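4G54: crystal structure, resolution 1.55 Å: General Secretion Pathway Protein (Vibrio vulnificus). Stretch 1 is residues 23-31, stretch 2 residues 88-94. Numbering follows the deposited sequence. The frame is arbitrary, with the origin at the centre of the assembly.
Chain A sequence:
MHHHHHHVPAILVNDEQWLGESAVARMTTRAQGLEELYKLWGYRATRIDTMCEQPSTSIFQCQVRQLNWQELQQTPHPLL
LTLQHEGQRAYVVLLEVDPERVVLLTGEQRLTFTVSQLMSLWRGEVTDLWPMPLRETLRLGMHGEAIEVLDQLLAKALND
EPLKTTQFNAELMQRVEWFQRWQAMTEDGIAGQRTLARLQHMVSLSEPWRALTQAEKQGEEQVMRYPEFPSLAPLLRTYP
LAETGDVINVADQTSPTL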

# COMPACT_ATOMS: atom_id res chain seq x y z
N ALA A 23 -12.77 0.71 -22.00
CA ALA A 23 -11.36 0.32 -21.73
C ALA A 23 -11.07 0.26 -20.23
O ALA A 23 -10.20 -0.54 -19.83
CB ALA A 23 -10.41 1.29 -22.36
N VAL A 24 -11.73 1.11 -19.42
CA VAL A 24 -11.40 1.14 -17.98
C VAL A 24 -11.82 -0.09 -17.30
O VAL A 24 -11.29 -0.38 -16.20
CB VAL A 24 -12.14 2.21 -17.15
CG1 VAL A 24 -11.15 3.02 -16.30
CG2 VAL A 24 -13.13 3.00 -17.91
N ALA A 25 -12.83 -0.76 -17.86
CA ALA A 25 -13.50 -1.90 -17.26
C ALA A 25 -13.00 -3.25 -17.76
O ALA A 25 -13.75 -4.22 -17.79
CB ALA A 25 -15.00 -1.81 -17.54
N ARG A 26 -11.74 -3.31 -18.18
CA ARG A 26 -11.16 -4.56 -18.61
C ARG A 26 -11.13 -5.74 -17.58
O ARG A 26 -11.40 -6.89 -17.95
CB ARG A 26 -9.73 -4.27 -19.07
CG ARG A 26 -9.07 -5.51 -19.48
CD ARG A 26 -7.77 -5.28 -20.22
NE ARG A 26 -7.11 -6.57 -20.38
CZ ARG A 26 -6.47 -7.24 -19.39
NH1 ARG A 26 -6.36 -6.72 -18.17
NH2 ARG A 26 -5.93 -8.42 -19.66
N MET A 27 -10.70 -5.46 -16.34
CA MET A 27 -10.52 -6.49 -15.33
C MET A 27 -11.83 -6.63 -14.63
O MET A 27 -12.40 -5.66 -14.05
CB MET A 27 -9.44 -6.07 -14.31
CG MET A 27 -8.08 -6.02 -15.00
SD MET A 27 -6.64 -5.78 -13.95
CE MET A 27 -6.94 -4.12 -13.29
N THR A 28 -12.35 -7.84 -14.64
CA THR A 28 -13.73 -8.02 -14.21
C THR A 28 -13.92 -8.71 -12.87
O THR A 28 -15.04 -8.84 -12.39
CB THR A 28 -14.52 -8.84 -15.30
OG1 THR A 28 -13.87 -10.10 -15.42
CG2 THR A 28 -14.43 -8.13 -16.62
N THR A 29 -12.82 -9.10 -12.22
CA THR A 29 -12.89 -9.65 -10.88
C THR A 29 -11.86 -9.00 -10.03
O THR A 29 -10.82 -8.51 -10.55
CB THR A 29 -12.61 -11.16 -10.81
OG1 THR A 29 -11.24 -11.42 -11.13
CG2 THR A 29 -13.48 -11.93 -11.79
N ARG A 30 -12.15 -9.03 -8.73
CA ARG A 30 -11.24 -8.42 -7.76
C ARG A 30 -9.90 -9.15 -7.80
O ARG A 30 -8.87 -8.53 -7.71
CB ARG A 30 -11.85 -8.41 -6.38
CG ARG A 30 -11.01 -7.50 -5.44
CD ARG A 30 -11.40 -7.51 -3.95
NE ARG A 30 -12.82 -7.65 -3.68
CZ ARG A 30 -13.66 -6.66 -3.57
NH1 ARG A 30 -13.24 -5.39 -3.68
NH2 ARG A 30 -14.98 -6.92 -3.33
N ALA A 31 -9.92 -10.48 -7.94
CA ALA A 31 -8.68 -11.24 -7.95
C ALA A 31 -7.83 -10.83 -9.15
O ALA A 31 -6.63 -10.70 -9.01
CB ALA A 31 -9.01 -12.74 -8.01
N GLN A 88 -23.12 -3.83 -13.30
CA GLN A 88 -21.83 -4.48 -13.60
C GLN A 88 -20.73 -3.94 -12.69
O GLN A 88 -20.81 -2.77 -12.26
CB GLN A 88 -21.44 -4.23 -15.05
CG GLN A 88 -22.53 -4.62 -16.00
CD GLN A 88 -21.98 -5.50 -17.07
OE1 GLN A 88 -21.97 -6.72 -16.94
NE2 GLN A 88 -21.44 -4.88 -18.13
N ARG A 89 -19.75 -4.80 -12.37
CA ARG A 89 -18.52 -4.32 -11.66
C ARG A 89 -17.28 -4.54 -12.52
O ARG A 89 -17.20 -5.48 -13.33
CB ARG A 89 -18.31 -4.96 -10.26
CG ARG A 89 -19.39 -4.52 -9.24
CD ARG A 89 -19.66 -5.58 -8.19
NE ARG A 89 -18.49 -5.75 -7.34
CZ ARG A 89 -18.24 -5.08 -6.20
NH1 ARG A 89 -19.11 -4.19 -5.73
NH2 ARG A 89 -17.09 -5.34 -5.53
N ALA A 90 -16.31 -3.67 -12.32
CA ALA A 90 -14.99 -3.79 -12.93
C ALA A 90 -14.01 -3.16 -11.99
O ALA A 90 -14.39 -2.54 -10.96
CB ALA A 90 -14.92 -3.09 -14.28
N TYR A 91 -12.73 -3.42 -12.23
CA TYR A 91 -11.71 -3.10 -11.21
C TYR A 91 -10.53 -2.47 -11.97
O TYR A 91 -10.15 -2.96 -12.99
CB TYR A 91 -11.22 -4.41 -10.52
CG TYR A 91 -12.33 -5.05 -9.73
CD1 TYR A 91 -13.23 -5.96 -10.34
CD2 TYR A 91 -12.53 -4.67 -8.39
CE1 TYR A 91 -14.28 -6.47 -9.62
CE2 TYR A 91 -13.59 -5.21 -7.61
CZ TYR A 91 -14.47 -6.13 -8.25
OH TYR A 91 -15.51 -6.69 -7.58
N VAL A 92 -10.00 -1.36 -11.45
CA VAL A 92 -8.89 -0.68 -12.12
C VAL A 92 -7.88 -0.20 -11.06
O VAL A 92 -8.27 0.06 -9.92
CB VAL A 92 -9.43 0.50 -13.00
CG1 VAL A 92 -9.99 1.67 -12.13
CG2 VAL A 92 -8.39 0.97 -13.91
N VAL A 93 -6.60 -0.25 -11.38
CA VAL A 93 -5.59 0.23 -10.45
C VAL A 93 -5.48 1.72 -10.49
O VAL A 93 -5.32 2.31 -11.57
CB VAL A 93 -4.22 -0.45 -10.68
CG1 VAL A 93 -3.12 0.25 -9.86
CG2 VAL A 93 -4.34 -1.96 -10.31
N LEU A 94 -5.56 2.35 -9.31
CA LEU A 94 -5.25 3.80 -9.21
C LEU A 94 -3.78 3.89 -8.90
O LEU A 94 -3.31 3.44 -7.84
CB LEU A 94 -6.08 4.43 -8.06
CG LEU A 94 -5.73 5.90 -7.74
CD1 LEU A 94 -6.17 6.78 -8.82
CD2 LEU A 94 -6.45 6.30 -6.43
O HOH W 1 -9.85 -2.70 -15.77
O HOH W 2 -17.58 -8.27 -12.42
O HOH W 3 -14.89 -9.91 -7.94

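Tyr 91 dominates the contact between the strand 88-94 and the segment 24-30, which passes from a 3-10 segment through a loop into a helix; more of its surface is covered by the other stretch than that of any other residue, in a contact that buries 506 Å² in all. Its backbone makes the one direct hydrogen bond between the stretches, from Tyr 91 N to Met 27 O (2.9 Å). The same carbonyl oxygen lies 3.4 Å from Ala 90 CA.

The CA-to-CB bond of Tyr 91 points sideways to the other stretch, but with chi1 at m and chi2 near 90° the ring comes nearer, against the start of the helix. Arg 30 N sits over one ring face, 3.4 Å from Tyr 91 CE1, and Arg 30 CB makes a CH-pi contact 4.2 Å from the centroid of the Tyr 91 ring. Thr 28 O approaches the ring edge, 3.7 Å from Tyr 91 CE1. The hydroxyl is held within its own strand: Arg 89, bent by a p chi3, donates from NE and NH2 to Tyr 91 OH at 3.1 and 2.9 Å. This fold-back also brings Arg 89 NH2 within 3.4 Å of Arg 30 NH2, a close approach of like charges rather than a bond; the t, t, m chain of Arg 30 leaves Tyr 91 CE2 over one face of its guanidinium.

Apolar side chains pack alongside. Ala 25 CB meets Ala 90 CB at 3.5 Å, short methyls compatible with close backbones, and Val 24 CG1 lies 4.2 Å from Val 92 CG2. Buried Met 27, long, flexible and apolar, uses an m, t, m conformation to carry its CE to 4.1 Å from Val 92 CA.

Water completes the polar contacts. Water 1 donates to Val 24 O and Tyr 91 O (both 2.8 Å) and accepts from Met 27 N (2.9 Å), while water 2 donates to Thr 28 O (2.6 Å) and Arg 89 O (3.0 Å), bridging carbonyls that cannot bond to each other.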